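Local structure of ABC transporter sugar binding protein (Xanthomonas axonopodis pv. citri, 3UOR) at residues Q246-Y258 against E271-W284. The protein probably serves as the periplasmic sugar-binding component, likely for maltose and related sugars, of an ABC transporter in this plant pathogen. Numbering follows the deposited sequence.
Sequences QVSNVWYEFFNGY and EFKLRQPPGMEGNW
Arg275 NH1 carries two bonds, one to Glu271 OE1 at 2.8 Å, a salt bridge, and one to Glu271 O at 3.0 Å, and the guanidinium they fix lies against the indole of Trp251. The backbone oxygen sits 7° out of the guanidinium plane, whereas OE1 is tilted further from it. Arg275 CZ stands 4.2 Å from the centroid of the Trp251 six-membered ring, an off-centre cation-pi contact with the planes 37° apart. Glu271 CB covers the same indole face over the five-membered ring, and Arg275 CD makes a CH-pi contact over the Tyr252 face.

Deeper in, Phe272 is a knob among Val250, Trp251, Phe254 and Phe255. The Trp251 edge enters its face, CD1 lying 3.5 Å from Phe272 CE1, a T-shaped pair at 87°. Phe255 is held between Phe254 CD2 on one face and Pro277 CD on the other, the latter 3.5 Å from Phe255 CG. Its edge meets the Trp284 face, while Trp284 NE1 donates to Gln276 OE1 at 3.0 Å. These five aromatic residues form a cluster joining helix 250-256, the end of helix 267-275 and the start of strand 284-287; Phe148 of strand 134-150 extends it.

No hydrogen bond links the segments; aromatic and CH-pi contacts join them, and Arg275 probably adds modest cation-pi attraction, partly offset by the Glu271 carboxylate.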
# COMPACT_ATOMS: atom_id res chain seq x y z
N GLN A 246 -12.07 -14.27 -12.06
CA GLN A 246 -12.63 -15.62 -11.92
C GLN A 246 -13.37 -15.78 -10.62
O GLN A 246 -14.02 -16.80 -10.40
CB GLN A 246 -11.53 -16.68 -11.99
CG GLN A 246 -10.68 -16.60 -13.22
CD GLN A 246 -9.62 -17.67 -13.22
OE1 GLN A 246 -8.44 -17.40 -13.01
NE2 GLN A 246 -10.04 -18.92 -13.44
N VAL A 247 -13.26 -14.80 -9.74
CA VAL A 247 -14.06 -14.80 -8.53
C VAL A 247 -15.33 -14.00 -8.82
O VAL A 247 -15.27 -12.94 -9.44
CB VAL A 247 -13.31 -14.18 -7.33
CG1 VAL A 247 -14.13 -14.31 -6.06
CG2 VAL A 247 -11.97 -14.87 -7.17
N SER A 248 -16.48 -14.52 -8.40
CA SER A 248 -17.73 -13.81 -8.67
C SER A 248 -17.76 -12.47 -7.92
O SER A 248 -17.79 -11.40 -8.53
CB SER A 248 -18.95 -14.68 -8.34
OG SER A 248 -18.88 -15.20 -7.02
N ASN A 249 -17.71 -12.55 -6.59
CA ASN A 249 -17.78 -11.38 -5.74
C ASN A 249 -17.02 -11.64 -4.43
O ASN A 249 -17.42 -12.50 -3.65
CB ASN A 249 -19.25 -11.07 -5.46
CG ASN A 249 -19.43 -9.86 -4.58
OD1 ASN A 249 -19.06 -9.87 -3.41
ND2 ASN A 249 -20.01 -8.81 -5.14
N VAL A 250 -15.92 -10.91 -4.20
CA VAL A 250 -15.03 -11.27 -3.09
C VAL A 250 -15.73 -11.22 -1.75
O VAL A 250 -15.44 -12.02 -0.87
CB VAL A 250 -13.73 -10.44 -3.05
CG1 VAL A 250 -12.92 -10.66 -4.32
CG2 VAL A 250 -14.04 -8.96 -2.84
N TRP A 251 -16.68 -10.30 -1.60
CA TRP A 251 -17.37 -10.18 -0.31
C TRP A 251 -18.37 -11.30 -0.07
O TRP A 251 -18.41 -11.89 1.01
CB TRP A 251 -18.00 -8.79 -0.17
CG TRP A 251 -17.00 -7.72 -0.48
CD1 TRP A 251 -15.89 -7.39 0.25
CD2 TRP A 251 -16.98 -6.86 -1.64
NE1 TRP A 251 -15.19 -6.39 -0.38
CE2 TRP A 251 -15.84 -6.04 -1.53
CE3 TRP A 251 -17.83 -6.71 -2.74
CZ2 TRP A 251 -15.53 -5.07 -2.47
CZ3 TRP A 251 -17.52 -5.76 -3.68
CH2 TRP A 251 -16.37 -4.95 -3.54
N TYR A 252 -19.17 -11.62 -1.08
CA TYR A 252 -20.14 -12.70 -0.92
C TYR A 252 -19.49 -14.07 -0.80
O TYR A 252 -19.88 -14.86 0.05
CB TYR A 252 -21.19 -12.65 -2.02
CG TYR A 252 -22.06 -11.42 -1.85
CD1 TYR A 252 -22.68 -11.15 -0.63
CD2 TYR A 252 -22.25 -10.53 -2.90
CE1 TYR A 252 -23.47 -10.03 -0.46
CE2 TYR A 252 -23.04 -9.40 -2.74
CZ TYR A 252 -23.64 -9.16 -1.52
OH TYR A 252 -24.43 -8.04 -1.35
N GLU A 253 -18.47 -14.34 -1.62
CA GLU A 253 -17.74 -15.60 -1.49
C GLU A 253 -17.17 -15.77 -0.08
O GLU A 253 -17.21 -16.87 0.50
CB GLU A 253 -16.63 -15.69 -2.54
CG GLU A 253 -17.13 -15.74 -3.97
CD GLU A 253 -17.85 -17.04 -4.32
OE1 GLU A 253 -17.89 -17.38 -5.52
OE2 GLU A 253 -18.37 -17.72 -3.40
N PHE A 254 -16.66 -14.68 0.48
CA PHE A 254 -16.11 -14.67 1.83
C PHE A 254 -17.20 -15.05 2.83
O PHE A 254 -17.02 -15.97 3.64
CB PHE A 254 -15.54 -13.29 2.13
CG PHE A 254 -15.03 -13.09 3.54
CD1 PHE A 254 -13.72 -13.40 3.87
CD2 PHE A 254 -15.84 -12.52 4.51
CE1 PHE A 254 -13.24 -13.16 5.17
CE2 PHE A 254 -15.37 -12.29 5.81
CZ PHE A 254 -14.08 -12.61 6.13
N PHE A 255 -18.34 -14.36 2.77
CA PHE A 255 -19.45 -14.65 3.69
C PHE A 255 -20.18 -15.96 3.35
O PHE A 255 -20.94 -16.49 4.15
CB PHE A 255 -20.43 -13.48 3.72
CG PHE A 255 -19.89 -12.25 4.41
CD1 PHE A 255 -19.41 -12.32 5.71
CD2 PHE A 255 -19.88 -11.03 3.78
CE1 PHE A 255 -18.91 -11.20 6.34
CE2 PHE A 255 -19.39 -9.90 4.41
CZ PHE A 255 -18.91 -9.99 5.69
N ASN A 256 -19.92 -16.48 2.15
CA ASN A 256 -20.44 -17.78 1.76
C ASN A 256 -19.54 -18.92 2.20
O ASN A 256 -19.91 -20.08 2.09
CB ASN A 256 -20.65 -17.84 0.24
CG ASN A 256 -21.99 -17.28 -0.18
OD1 ASN A 256 -22.94 -17.24 0.62
ND2 ASN A 256 -22.09 -16.83 -1.44
N GLY A 257 -18.34 -18.59 2.68
CA GLY A 257 -17.45 -19.60 3.19
C GLY A 257 -16.60 -20.31 2.14
O GLY A 257 -15.95 -21.31 2.44
N TYR A 258 -16.58 -19.78 0.92
CA TYR A 258 -15.71 -20.32 -0.14
C TYR A 258 -14.23 -20.27 0.27
O TYR A 258 -13.42 -21.07 -0.17
CB TYR A 258 -15.93 -19.58 -1.47
CG TYR A 258 -15.14 -20.13 -2.66
CD1 TYR A 258 -15.07 -21.50 -2.92
CD2 TYR A 258 -14.50 -19.28 -3.55
CE1 TYR A 258 -14.37 -22.00 -4.01
CE2 TYR A 258 -13.80 -19.77 -4.66
CZ TYR A 258 -13.73 -21.12 -4.88
OH TYR A 258 -13.03 -21.59 -5.97
N GLU A 271 -16.77 -2.25 2.76
CA GLU A 271 -17.47 -3.13 1.83
C GLU A 271 -17.99 -4.39 2.49
O GLU A 271 -19.10 -4.83 2.20
CB GLU A 271 -16.57 -3.47 0.65
CG GLU A 271 -16.12 -2.23 -0.09
CD GLU A 271 -17.30 -1.36 -0.49
OE1 GLU A 271 -18.34 -1.91 -0.91
OE2 GLU A 271 -17.20 -0.12 -0.37
N PHE A 272 -17.19 -4.98 3.38
CA PHE A 272 -17.65 -6.17 4.09
C PHE A 272 -18.77 -5.80 5.06
O PHE A 272 -19.73 -6.55 5.23
CB PHE A 272 -16.52 -6.84 4.88
CG PHE A 272 -15.61 -7.72 4.06
CD1 PHE A 272 -16.06 -8.92 3.54
CD2 PHE A 272 -14.30 -7.36 3.84
CE1 PHE A 272 -15.22 -9.73 2.81
CE2 PHE A 272 -13.46 -8.18 3.10
CZ PHE A 272 -13.91 -9.36 2.59
N LYS A 273 -18.62 -4.65 5.73
CA LYS A 273 -19.65 -4.19 6.65
C LYS A 273 -20.99 -4.14 5.94
O LYS A 273 -22.00 -4.61 6.47
CB LYS A 273 -19.31 -2.82 7.21
CG LYS A 273 -18.37 -2.81 8.40
CD LYS A 273 -18.08 -1.37 8.82
CE LYS A 273 -17.11 -1.26 9.99
NZ LYS A 273 -16.49 0.12 10.06
N LEU A 274 -21.00 -3.57 4.73
CA LEU A 274 -22.24 -3.40 3.98
C LEU A 274 -22.91 -4.71 3.59
O LEU A 274 -24.13 -4.78 3.47
CB LEU A 274 -21.99 -2.58 2.73
CG LEU A 274 -21.62 -1.11 2.89
CD1 LEU A 274 -21.56 -0.47 1.53
CD2 LEU A 274 -22.65 -0.40 3.77
N ARG A 275 -22.12 -5.76 3.38
CA ARG A 275 -22.65 -7.00 2.83
C ARG A 275 -22.74 -8.10 3.88
O ARG A 275 -23.22 -9.19 3.61
CB ARG A 275 -21.82 -7.44 1.62
CG ARG A 275 -21.75 -6.36 0.54
CD ARG A 275 -20.81 -6.76 -0.58
NE ARG A 275 -20.91 -5.84 -1.70
CZ ARG A 275 -20.57 -4.56 -1.65
NH1 ARG A 275 -20.11 -4.05 -0.52
NH2 ARG A 275 -20.71 -3.79 -2.72
N GLN A 276 -22.25 -7.78 5.07
CA GLN A 276 -22.38 -8.62 6.26
C GLN A 276 -23.81 -9.14 6.39
O GLN A 276 -24.73 -8.39 6.74
CB GLN A 276 -22.05 -7.71 7.44
CG GLN A 276 -21.84 -8.32 8.79
CD GLN A 276 -21.36 -7.25 9.77
OE1 GLN A 276 -20.60 -7.53 10.69
NE2 GLN A 276 -21.78 -6.02 9.53
N PRO A 277 -24.03 -10.43 6.10
CA PRO A 277 -25.40 -10.97 6.20
C PRO A 277 -25.88 -11.04 7.66
O PRO A 277 -25.07 -11.28 8.55
CB PRO A 277 -25.28 -12.37 5.60
CG PRO A 277 -23.86 -12.76 5.82
CD PRO A 277 -23.04 -11.48 5.78
N PRO A 278 -27.19 -10.83 7.90
CA PRO A 278 -27.82 -10.72 9.22
C PRO A 278 -27.05 -11.34 10.40
O PRO A 278 -26.60 -10.59 11.27
CB PRO A 278 -29.14 -11.44 9.00
CG PRO A 278 -29.51 -11.06 7.59
CD PRO A 278 -28.20 -10.82 6.83
N GLY A 279 -26.92 -12.66 10.43
CA GLY A 279 -26.32 -13.31 11.59
C GLY A 279 -24.82 -13.14 11.77
O GLY A 279 -24.23 -13.68 12.71
N MET A 280 -24.21 -12.35 10.88
CA MET A 280 -22.75 -12.29 10.75
C MET A 280 -22.04 -11.09 11.39
O MET A 280 -20.82 -10.97 11.25
CB MET A 280 -22.36 -12.33 9.28
CG MET A 280 -22.38 -13.69 8.69
SD MET A 280 -20.96 -14.65 9.24
CE MET A 280 -20.77 -15.67 7.78
N GLU A 281 -22.77 -10.21 12.06
CA GLU A 281 -22.11 -9.10 12.73
C GLU A 281 -21.13 -9.69 13.75
O GLU A 281 -21.49 -10.60 14.51
CB GLU A 281 -23.12 -8.15 13.39
CG GLU A 281 -22.47 -7.00 14.17
CD GLU A 281 -23.03 -5.61 13.83
OE1 GLU A 281 -24.27 -5.44 13.82
OE2 GLU A 281 -22.23 -4.69 13.58
N GLY A 282 -19.89 -9.21 13.73
CA GLY A 282 -18.88 -9.68 14.67
C GLY A 282 -18.32 -11.09 14.48
O GLY A 282 -17.57 -11.58 15.33
N ASN A 283 -18.69 -11.77 13.39
CA ASN A 283 -18.08 -13.05 13.07
C ASN A 283 -16.95 -12.96 12.03
O ASN A 283 -16.51 -13.97 11.50
CB ASN A 283 -19.13 -14.08 12.64
CG ASN A 283 -19.85 -14.69 13.83
OD1 ASN A 283 -19.28 -15.52 14.55
ND2 ASN A 283 -21.09 -14.28 14.05
N TRP A 284 -16.50 -11.74 11.75
CA TRP A 284 -15.32 -11.57 10.92
C TRP A 284 -14.49 -10.42 11.46
O TRP A 284 -14.99 -9.56 12.17
CB TRP A 284 -15.71 -11.29 9.47
CG TRP A 284 -16.46 -10.01 9.30
CD1 TRP A 284 -17.78 -9.80 9.56
CD2 TRP A 284 -15.93 -8.76 8.84
NE1 TRP A 284 -18.11 -8.50 9.28
CE2 TRP A 284 -17.00 -7.83 8.84
CE3 TRP A 284 -14.67 -8.32 8.44
CZ2 TRP A 284 -16.83 -6.51 8.46
CZ3 TRP A 284 -14.50 -7.00 8.06
CH2 TRP A 284 -15.58 -6.12 8.07